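Local coordinates for protein phosphoribosylaminoimidazole-succinocarboxamide synthase (Pyrococcus horikoshii, PDB 4O7R) that catalyses the ATP-dependent joining of L-aspartate to 5-amino-1-(5-phospho-D-ribosyl)imidazole-4-carboxylate, forming SAICAR in de novo purine biosynthesis, at residues 32-37 with 213-218; 87-92 with 175-180. All coordinates share one frame; numbering follows the deposited sequence.

Interaction 1: 32-37 with 213-218; sequences TAFDGT and FRFDKG. With U5P (uridine-5'-monophosphate), chain B; PO4 (phosphate ion), chain D.
The hairpin of antiparallel strands 30-33 and 38-41 meets the C-terminal end of helix 211-214: A33, ending its strand, and F34, opening the type I' turn, touch F213, R214 and, just past the helix, F215. Beside them lie uridine-5'-monophosphate and a phosphate ion, probably from the crystallisation liquor. R214, its chain extended from CG to NE, lays a guanidinium edge against the phosphate, with R214 NE 2.8 Å from O3 of the ion. R214 NH1 gives a nearly straight bond (171°) to phosphate O2 and another, of 2.9 Å, to O2' of the nucleotide ribose. From the hairpin, F34 N donates to the same O3 at 3.2 Å, and D35 N weakly to O4. A33 suits its place because its methyl is small: A33 CB lies 3.7 Å from R214 CG and lets the arginine pass close to the strand. F213 turns CG anti to its backbone N (chi1 167°) and brings the ring edge at CE2 to 3.7 Å from T32 C. The F34 ring sets its edge at CE2 3.4 Å from R214 O, and F34 CZ touches F215 CE1, the ring planes 57° apart. With an alanine in place of R214, the phosphate and the ribose O2' would probably lose this shared donor, and D211 its ion-pair partner. R214, the backbone N-H groups and K210, which also hydrogen-bonds the phosphate, are consistent with a site suited to an anion.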
ATOM      1  N   THR A  32       6.644   8.917 -22.011  1.00 24.41           N
ATOM      2  CA  THR A  32       6.136   7.548 -21.924  1.00 24.78           C
ATOM      3  C   THR A  32       4.917   7.528 -21.014  1.00 24.32           C
ATOM      4  O   THR A  32       4.670   8.475 -20.271  1.00 24.11           O
ATOM      5  CB  THR A  32       7.179   6.542 -21.368  1.00 25.59           C
ATOM      6  OG1 THR A  32       7.494   6.872 -20.013  1.00 26.37           O
ATOM      7  CG2 THR A  32       8.470   6.527 -22.184  1.00 26.90           C
ATOM      8  N   ALA A  33       4.164   6.440 -21.079  1.00 24.03           N
ATOM      9  CA  ALA A  33       3.018   6.226 -20.223  1.00 25.04           C
ATOM     10  C   ALA A  33       2.773   4.735 -20.154  1.00 26.62           C
ATOM     11  O   ALA A  33       3.352   3.965 -20.930  1.00 26.32           O
ATOM     12  CB  ALA A  33       1.797   6.942 -20.777  1.00 24.40           C
ATOM     13  N   PHE A  34       1.924   4.341 -19.211  1.00 28.88           N
ATOM     14  CA  PHE A  34       1.521   2.943 -19.001  1.00 32.40           C
ATOM     15  C   PHE A  34       2.710   1.990 -18.848  1.00 34.05           C
ATOM     16  O   PHE A  34       2.867   1.014 -19.603  1.00 34.50           O
ATOM     17  CB  PHE A  34       0.505   2.501 -20.073  1.00 31.74           C
ATOM     18  CG  PHE A  34      -0.687   3.422 -20.180  1.00 32.71           C
ATOM     19  CD1 PHE A  34      -1.476   3.705 -19.057  1.00 32.14           C
ATOM     20  CD2 PHE A  34      -1.017   4.026 -21.394  1.00 33.27           C
ATOM     21  CE1 PHE A  34      -2.566   4.560 -19.146  1.00 32.47           C
ATOM     22  CE2 PHE A  34      -2.115   4.871 -21.489  1.00 32.80           C
ATOM     23  CZ  PHE A  34      -2.892   5.137 -20.365  1.00 32.55           C
ATOM     24  N   ASP A  35       3.544   2.307 -17.853  1.00 37.23           N
ATOM     25  CA  ASP A  35       4.749   1.542 -17.525  1.00 41.14           C
ATOM     26  C   ASP A  35       5.646   1.451 -18.771  1.00 40.93           C
ATOM     27  O   ASP A  35       6.092   0.370 -19.161  1.00 43.55           O
ATOM     28  CB  ASP A  35       4.363   0.158 -16.948  1.00 46.10           C
ATOM     29  CG  ASP A  35       5.466  -0.470 -16.097  1.00 53.41           C
ATOM     30  OD1 ASP A  35       5.873   0.116 -15.061  1.00 54.21           O
ATOM     31  OD2 ASP A  35       5.915  -1.582 -16.462  1.00 56.65           O
ATOM     32  N   GLY A  36       5.881   2.601 -19.406  1.00 39.31           N
ATOM     33  CA  GLY A  36       6.744   2.693 -20.582  1.00 38.16           C
ATOM     34  C   GLY A  36       6.233   2.123 -21.903  1.00 37.18           C
ATOM     35  O   GLY A  36       6.934   2.214 -22.906  1.00 37.61           O
ATOM     36  N   THR A  37       5.022   1.557 -21.926  1.00 35.76           N
ATOM     37  CA  THR A  37       4.488   0.928 -23.150  1.00 33.48           C
ATOM     38  C   THR A  37       3.995   1.908 -24.236  1.00 33.90           C
ATOM     39  O   THR A  37       3.949   1.560 -25.419  1.00 34.40           O
ATOM     40  CB  THR A  37       3.374  -0.102 -22.861  1.00 32.73           C
ATOM     41  OG1 THR A  37       2.204   0.562 -22.380  1.00 32.21           O
ATOM     42  CG2 THR A  37       3.841  -1.149 -21.850  1.00 33.03           C
ATOM     43  N   PHE A 213      -1.611  13.294 -22.926  1.00 23.50           N
ATOM     44  CA  PHE A 213      -0.912  12.250 -23.672  1.00 23.53           C
ATOM     45  C   PHE A 213      -1.405  10.865 -23.269  1.00 23.84           C
ATOM     46  O   PHE A 213      -1.811  10.089 -24.119  1.00 23.63           O
ATOM     47  CB  PHE A 213       0.605  12.400 -23.483  1.00 22.98           C
ATOM     48  CG  PHE A 213       1.428  11.216 -23.950  1.00 23.31           C
ATOM     49  CD1 PHE A 213       1.482  10.853 -25.298  1.00 24.22           C
ATOM     50  CD2 PHE A 213       2.205  10.501 -23.045  1.00 22.65           C
ATOM     51  CE1 PHE A 213       2.264   9.775 -25.720  1.00 23.40           C
ATOM     52  CE2 PHE A 213       2.982   9.426 -23.460  1.00 22.93           C
ATOM     53  CZ  PHE A 213       3.015   9.066 -24.800  1.00 23.42           C
ATOM     54  N   ARG A 214      -1.366  10.558 -21.974  1.00 25.19           N
ATOM     55  CA  ARG A 214      -1.842   9.273 -21.461  1.00 25.51           C
ATOM     56  C   ARG A 214      -3.170   8.863 -22.130  1.00 27.99           C
ATOM     57  O   ARG A 214      -3.266   7.776 -22.716  1.00 28.10           O
ATOM     58  CB  ARG A 214      -2.027   9.314 -19.932  1.00 23.70           C
ATOM     59  CG  ARG A 214      -0.806   8.992 -19.094  1.00 22.04           C
ATOM     60  CD  ARG A 214      -1.170   9.059 -17.613  1.00 21.26           C
ATOM     61  NE  ARG A 214       0.007   9.089 -16.742  1.00 20.26           N
ATOM     62  CZ  ARG A 214       0.427  10.134 -16.018  1.00 20.35           C
ATOM     63  NH1 ARG A 214       1.523   9.989 -15.287  1.00 20.40           N
ATOM     64  NH2 ARG A 214      -0.221  11.315 -16.002  1.00 19.36           N
ATOM     65  N   PHE A 215      -4.177   9.737 -22.053  1.00 27.83           N
ATOM     66  CA  PHE A 215      -5.522   9.379 -22.510  1.00 29.43           C
ATOM     67  C   PHE A 215      -5.982  10.098 -23.791  1.00 30.09           C
ATOM     68  O   PHE A 215      -7.184  10.214 -24.030  1.00 29.94           O
ATOM     69  CB  PHE A 215      -6.538   9.588 -21.370  1.00 29.09           C
ATOM     70  CG  PHE A 215      -6.177   8.874 -20.086  1.00 28.96           C
ATOM     71  CD1 PHE A 215      -6.102   7.483 -20.034  1.00 28.63           C
ATOM     72  CD2 PHE A 215      -5.910   9.599 -18.922  1.00 29.25           C
ATOM     73  CE1 PHE A 215      -5.770   6.826 -18.855  1.00 28.18           C
ATOM     74  CE2 PHE A 215      -5.578   8.951 -17.743  1.00 28.58           C
ATOM     75  CZ  PHE A 215      -5.516   7.560 -17.708  1.00 28.63           C
ATOM     76  N   ASP A 216      -5.029  10.588 -24.595  1.00 30.23           N
ATOM     77  CA  ASP A 216      -5.310  11.246 -25.879  1.00 31.04           C
ATOM     78  C   ASP A 216      -6.413  12.285 -25.754  1.00 32.22           C
ATOM     79  O   ASP A 216      -7.489  12.123 -26.325  1.00 34.10           O
ATOM     80  CB  ASP A 216      -5.684  10.215 -26.958  1.00 29.31           C
ATOM     81  CG  ASP A 216      -4.706   9.054 -27.015  1.00 28.31           C
ATOM     82  OD1 ASP A 216      -3.514   9.283 -27.277  1.00 26.54           O
ATOM     83  OD2 ASP A 216      -5.129   7.909 -26.792  1.00 29.35           O
ATOM     84  N   LYS A 217      -6.149  13.348 -25.009  1.00 31.65           N
ATOM     85  CA  LYS A 217      -7.185  14.327 -24.721  1.00 32.58           C
ATOM     86  C   LYS A 217      -7.038  15.571 -25.565  1.00 33.00           C
ATOM     87  O   LYS A 217      -7.869  16.468 -25.498  1.00 35.49           O
ATOM     88  CB  LYS A 217      -7.183  14.701 -23.233  1.00 32.78           C
ATOM     89  CG  LYS A 217      -7.482  13.540 -22.299  1.00 33.03           C
ATOM     90  CD  LYS A 217      -7.490  14.023 -20.863  1.00 34.36           C
ATOM     91  CE  LYS A 217      -8.627  13.403 -20.083  1.00 32.39           C
ATOM     92  NZ  LYS A 217      -8.301  13.542 -18.641  1.00 34.35           N
ATOM     93  N   GLY A 218      -5.978  15.618 -26.362  1.00 34.36           N
ATOM     94  CA  GLY A 218      -5.691  16.765 -27.215  1.00 31.71           C
ATOM     95  C   GLY A 218      -4.204  16.896 -27.456  1.00 31.12           C
ATOM     96  O   GLY A 218      -3.485  15.911 -27.518  1.00 29.72           O
TER
HETATM   97  N1  U5P B 301       3.354   9.738 -11.425  1.00 29.51           N
HETATM   98  C2  U5P B 301       4.677   9.965 -11.925  1.00 29.31           C
HETATM   99  N3  U5P B 301       5.462   8.926 -12.278  1.00 31.08           N
HETATM  100  C4  U5P B 301       4.993   7.660 -12.169  1.00 32.71           C
HETATM  101  C5  U5P B 301       3.705   7.406 -11.677  1.00 31.15           C
HETATM  102  C6  U5P B 301       2.890   8.472 -11.306  1.00 29.79           C
HETATM  103  O2  U5P B 301       5.117  11.123 -12.039  1.00 26.47           O
HETATM  104  O4  U5P B 301       5.719   6.694 -12.494  1.00 33.64           O
HETATM  105  C1' U5P B 301       2.504  10.875 -11.039  1.00 26.56           C
HETATM  106  C2' U5P B 301       1.312  11.028 -11.970  1.00 24.73           C
HETATM  107  O2' U5P B 301       1.609  11.863 -13.091  1.00 24.37           O
HETATM  108  C3' U5P B 301       0.284  11.647 -11.042  1.00 24.73           C
HETATM  109  C4' U5P B 301       0.575  11.049  -9.662  1.00 24.98           C
HETATM  110  O3' U5P B 301       0.527  13.045 -10.953  1.00 21.93           O
HETATM  111  O4' U5P B 301       1.962  10.691  -9.715  1.00 26.62           O
HETATM  112  C5' U5P B 301      -0.304   9.839  -9.305  1.00 22.88           C
HETATM  113  O5' U5P B 301      -0.165   8.824 -10.300  1.00 21.50           O
HETATM  114  P   U5P B 301      -1.122   7.537 -10.424  1.00 20.42           P
HETATM  115  O1P U5P B 301      -2.527   8.027 -10.325  1.00 19.80           O
HETATM  116  O2P U5P B 301      -0.763   6.970 -11.788  1.00 21.46           O
HETATM  117  O3P U5P B 301      -0.686   6.654  -9.272  1.00 22.00           O
HETATM  118  P   PO4 D 303       2.825   6.620 -16.342  1.00 38.17           P
HETATM  119  O1  PO4 D 303       4.037   7.133 -17.109  1.00 35.65           O
HETATM  120  O2  PO4 D 303       2.787   7.403 -15.035  1.00 38.40           O
HETATM  121  O3  PO4 D 303       1.536   6.777 -17.124  1.00 34.78           O
HETATM  122  O4  PO4 D 303       2.930   5.132 -16.056  1.00 38.12           O

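Interaction 2: 87-92 with 175-180; sequences PLEVVV and KLEFGK. With U5P (uridine-5'-monophosphate), chain B.
Residues 88-92 and 175-176 run antiparallel as neighbouring strands of the large, branched or curled antiparallel sheet, and their touching parts point 142° apart. V90 and L176 form a hydrogen-bonded pair: V90 N donates to L176 O, and L176 N returns a bond of 2.8 Å to V90 O. Next to it V91 and K175 form a non-hydrogen-bonded pair with CA atoms 4.4 Å apart. The backbones separate beyond V90, where E89 and E177 no longer pair.

V90 and L176 share one face of the sheet. With CG1 of V90 anti to the backbone N (chi1 -176°), V90 CG2 falls beside that N and meets the edge of the F178 ring at CE2, 3.8 Å away; the two side chains cross at about a right angle. Branched and aromatic groups suit this buried face, where I149 and I152 of helix 143-166 cover V90 and F178.

V91 and K175 project from the other face, toward the nucleotide. The lysine chain bends at chi2 and chi3, so that its methylenes do the packing: K175 CG lies 3.7 Å from E89 CB, while K175 CE comes within 3.3 Å of O2 of the uracil. V91 CG1 rests against C5' of the ribose at 3.7 Å. The lysine's ammonium group is paired with E177 OE2, 3.0 Å from K175 NZ, and with D190. The E89 and E177 chains lie side by side and point the same way; K122 makes a salt bridge to E177 and a weak, long ion pair to E89, and the two lysines probably ease the crowding of these carboxylates. Where direct pairing has lapsed, one water spans the strands, lying 2.7 Å from L88 O and accepting from F178 N.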
ATOM      1  N   PRO A  87      14.892   4.571  -2.980  1.00 17.25           N
ATOM      2  CA  PRO A  87      14.241   3.928  -4.135  1.00 16.51           C
ATOM      3  C   PRO A  87      12.729   4.099  -4.062  1.00 16.22           C
ATOM      4  O   PRO A  87      11.986   3.105  -4.030  1.00 16.10           O
ATOM      5  CB  PRO A  87      14.647   2.450  -3.988  1.00 16.39           C
ATOM      6  CG  PRO A  87      14.867   2.256  -2.514  1.00 16.78           C
ATOM      7  CD  PRO A  87      15.215   3.607  -1.908  1.00 17.19           C
ATOM      8  N   LEU A  88      12.265   5.350  -4.002  1.00 15.76           N
ATOM      9  CA  LEU A  88      10.832   5.607  -3.826  1.00 15.23           C
ATOM     10  C   LEU A  88      10.288   6.587  -4.834  1.00 15.16           C
ATOM     11  O   LEU A  88      11.004   7.470  -5.313  1.00 14.91           O
ATOM     12  CB  LEU A  88      10.517   6.154  -2.429  1.00 15.44           C
ATOM     13  CG  LEU A  88      11.037   5.461  -1.165  1.00 15.97           C
ATOM     14  CD1 LEU A  88      11.095   6.474  -0.026  1.00 16.00           C
ATOM     15  CD2 LEU A  88      10.178   4.260  -0.804  1.00 15.45           C
ATOM     16  N   GLU A  89       9.005   6.419  -5.142  1.00 15.39           N
ATOM     17  CA  GLU A  89       8.190   7.475  -5.692  1.00 15.60           C
ATOM     18  C   GLU A  89       7.154   7.828  -4.630  1.00 14.85           C
ATOM     19  O   GLU A  89       6.462   6.953  -4.106  1.00 14.83           O
ATOM     20  CB  GLU A  89       7.541   7.027  -6.982  1.00 17.52           C
ATOM     21  CG  GLU A  89       8.546   6.894  -8.102  1.00 20.26           C
ATOM     22  CD  GLU A  89       8.037   6.013  -9.223  1.00 23.38           C
ATOM     23  OE1 GLU A  89       8.675   6.016 -10.296  1.00 24.05           O
ATOM     24  OE2 GLU A  89       7.009   5.302  -9.021  1.00 24.66           O
ATOM     25  N   VAL A  90       7.080   9.109  -4.285  1.00 13.86           N
ATOM     26  CA  VAL A  90       6.261   9.561  -3.166  1.00 12.85           C
ATOM     27  C   VAL A  90       5.131  10.372  -3.760  1.00 12.55           C
ATOM     28  O   VAL A  90       5.369  11.435  -4.301  1.00 12.50           O
ATOM     29  CB  VAL A  90       7.084  10.438  -2.192  1.00 12.58           C
ATOM     30  CG1 VAL A  90       6.261  10.835  -0.972  1.00 11.86           C
ATOM     31  CG2 VAL A  90       8.334   9.693  -1.751  1.00 12.55           C
ATOM     32  N   VAL A  91       3.904   9.879  -3.645  1.00 12.21           N
ATOM     33  CA  VAL A  91       2.779  10.518  -4.325  1.00 12.32           C
ATOM     34  C   VAL A  91       1.865  11.258  -3.341  1.00 12.21           C
ATOM     35  O   VAL A  91       1.453  10.720  -2.313  1.00 12.08           O
ATOM     36  CB  VAL A  91       1.982   9.504  -5.186  1.00 12.18           C
ATOM     37  CG1 VAL A  91       0.772  10.180  -5.808  1.00 12.32           C
ATOM     38  CG2 VAL A  91       2.875   8.924  -6.274  1.00 11.48           C
ATOM     39  N   VAL A  92       1.570  12.511  -3.647  1.00 12.43           N
ATOM     40  CA  VAL A  92       0.681  13.286  -2.791  1.00 12.78           C
ATOM     41  C   VAL A  92      -0.597  13.528  -3.596  1.00 13.37           C
ATOM     42  O   VAL A  92      -0.526  13.914  -4.772  1.00 13.06           O
ATOM     43  CB  VAL A  92       1.353  14.584  -2.285  1.00 12.48           C
ATOM     44  CG1 VAL A  92       0.471  15.327  -1.266  1.00 12.84           C
ATOM     45  CG2 VAL A  92       2.686  14.258  -1.653  1.00 11.97           C
ATOM     46  N   LYS A 175       3.959  13.418  -8.102  1.00 13.59           N
ATOM     47  CA  LYS A 175       4.968  12.467  -7.617  1.00 13.73           C
ATOM     48  C   LYS A 175       6.283  13.215  -7.284  1.00 14.18           C
ATOM     49  O   LYS A 175       6.711  14.100  -8.050  1.00 13.72           O
ATOM     50  CB  LYS A 175       5.198  11.373  -8.656  1.00 13.51           C
ATOM     51  CG  LYS A 175       6.201  10.272  -8.286  1.00 14.40           C
ATOM     52  CD  LYS A 175       7.647  10.579  -8.690  1.00 14.90           C
ATOM     53  CE  LYS A 175       7.806  10.674 -10.216  1.00 15.97           C
ATOM     54  NZ  LYS A 175       9.166  11.094 -10.695  1.00 14.94           N
ATOM     55  N   LEU A 176       6.882  12.868  -6.138  1.00 13.76           N
ATOM     56  CA  LEU A 176       8.200  13.355  -5.725  1.00 14.43           C
ATOM     57  C   LEU A 176       9.212  12.225  -5.512  1.00 14.33           C
ATOM     58  O   LEU A 176       8.850  11.104  -5.180  1.00 14.34           O
ATOM     59  CB  LEU A 176       8.122  14.134  -4.399  1.00 14.89           C
ATOM     60  CG  LEU A 176       7.277  15.397  -4.298  1.00 15.70           C
ATOM     61  CD1 LEU A 176       7.327  15.937  -2.868  1.00 15.81           C
ATOM     62  CD2 LEU A 176       7.715  16.436  -5.327  1.00 15.37           C
ATOM     63  N   GLU A 177      10.489  12.543  -5.681  1.00 14.48           N
ATOM     64  CA  GLU A 177      11.568  11.619  -5.358  1.00 14.68           C
ATOM     65  C   GLU A 177      12.565  12.383  -4.507  1.00 15.42           C
ATOM     66  O   GLU A 177      12.620  13.631  -4.564  1.00 15.73           O
ATOM     67  CB  GLU A 177      12.248  11.106  -6.632  1.00 14.50           C
ATOM     68  CG  GLU A 177      11.282  10.370  -7.543  1.00 14.46           C
ATOM     69  CD  GLU A 177      11.940   9.608  -8.682  1.00 14.48           C
ATOM     70  OE1 GLU A 177      13.161   9.344  -8.649  1.00 14.48           O
ATOM     71  OE2 GLU A 177      11.204   9.248  -9.617  1.00 14.52           O
ATOM     72  N   PHE A 178      13.353  11.639  -3.736  1.00 15.36           N
ATOM     73  CA  PHE A 178      14.214  12.202  -2.715  1.00 14.75           C
ATOM     74  C   PHE A 178      15.525  11.444  -2.671  1.00 15.04           C
ATOM     75  O   PHE A 178      15.572  10.280  -3.059  1.00 14.92           O
ATOM     76  CB  PHE A 178      13.564  12.031  -1.336  1.00 14.56           C
ATOM     77  CG  PHE A 178      12.346  12.861  -1.120  1.00 14.46           C
ATOM     78  CD1 PHE A 178      12.449  14.137  -0.548  1.00 14.68           C
ATOM     79  CD2 PHE A 178      11.078  12.367  -1.450  1.00 14.47           C
ATOM     80  CE1 PHE A 178      11.316  14.920  -0.336  1.00 14.29           C
ATOM     81  CE2 PHE A 178       9.945  13.141  -1.224  1.00 14.32           C
ATOM     82  CZ  PHE A 178      10.064  14.418  -0.673  1.00 14.14           C
ATOM     83  N   GLY A 179      16.571  12.096  -2.150  1.00 15.44           N
ATOM     84  CA  GLY A 179      17.840  11.447  -1.818  1.00 16.33           C
ATOM     85  C   GLY A 179      18.480  12.060  -0.578  1.00 17.26           C
ATOM     86  O   GLY A 179      18.047  13.112  -0.118  1.00 16.94           O
ATOM     87  N   LYS A 180      19.506  11.400  -0.033  1.00 19.01           N
ATOM     88  CA  LYS A 180      20.299  11.948   1.079  1.00 20.47           C
ATOM     89  C   LYS A 180      21.528  12.633   0.522  1.00 20.40           C
ATOM     90  O   LYS A 180      22.203  12.072  -0.319  1.00 20.94           O
ATOM     91  CB  LYS A 180      20.815  10.851   2.019  1.00 22.88           C
ATOM     92  CG  LYS A 180      19.792   9.928   2.641  1.00 25.67           C
ATOM     93  CD  LYS A 180      20.330   9.379   3.964  1.00 29.53           C
ATOM     94  CE  LYS A 180      20.972   8.004   3.816  1.00 32.40           C
ATOM     95  NZ  LYS A 180      19.959   6.909   3.941  1.00 33.72           N
TER
HETATM   96  N1  U5P B 301       3.354   9.738 -11.425  1.00 29.51           N
HETATM   97  C2  U5P B 301       4.677   9.965 -11.925  1.00 29.31           C
HETATM   98  N3  U5P B 301       5.462   8.926 -12.278  1.00 31.08           N
HETATM   99  C4  U5P B 301       4.993   7.660 -12.169  1.00 32.71           C
HETATM  100  C5  U5P B 301       3.705   7.406 -11.677  1.00 31.15           C
HETATM  101  C6  U5P B 301       2.890   8.472 -11.306  1.00 29.79           C
HETATM  102  O2  U5P B 301       5.117  11.123 -12.039  1.00 26.47           O
HETATM  103  O4  U5P B 301       5.719   6.694 -12.494  1.00 33.64           O
HETATM  104  C1' U5P B 301       2.504  10.875 -11.039  1.00 26.56           C
HETATM  105  C2' U5P B 301       1.312  11.028 -11.970  1.00 24.73           C
HETATM  106  O2' U5P B 301       1.609  11.863 -13.091  1.00 24.37           O
HETATM  107  C3' U5P B 301       0.284  11.647 -11.042  1.00 24.73           C
HETATM  108  C4' U5P B 301       0.575  11.049  -9.662  1.00 24.98           C
HETATM  109  O3' U5P B 301       0.527  13.045 -10.953  1.00 21.93           O
HETATM  110  O4' U5P B 301       1.962  10.691  -9.715  1.00 26.62           O
HETATM  111  C5' U5P B 301      -0.304   9.839  -9.305  1.00 22.88           C
HETATM  112  O5' U5P B 301      -0.165   8.824 -10.300  1.00 21.50           O
HETATM  113  P   U5P B 301      -1.122   7.537 -10.424  1.00 20.42           P
HETATM  114  O1P U5P B 301      -2.527   8.027 -10.325  1.00 19.80           O
HETATM  115  O2P U5P B 301      -0.763   6.970 -11.788  1.00 21.46           O
HETATM  116  O3P U5P B 301      -0.686   6.654  -9.272  1.00 22.00           O
HETATM  117  O   HOH W   1      12.894   8.816  -3.885  1.00  9.99           O

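In the fold
After N-terminal strands 13-17 and 22-27, the chain forms the hairpin of strands 30-33 and 38-41, then, after helix 45-62 and strands 69-72 and 77-81, enters strand 84-93. Interaction 2 closes a loop when strand 169-180 returns beside it, after strand 111-121 and helices 133-138 and 143-166. The chain then passes strand 197-201 to helix 211-214, where interaction 1 closes the longer loop, so interaction 2 is nested inside it. One contact joins strands of the large sheet; the other ties the small hairpin to the short helix near the C terminus. Their centres are 21 Å apart and they do not touch each other, but both touch uridine-5'-monophosphate, which lies between them.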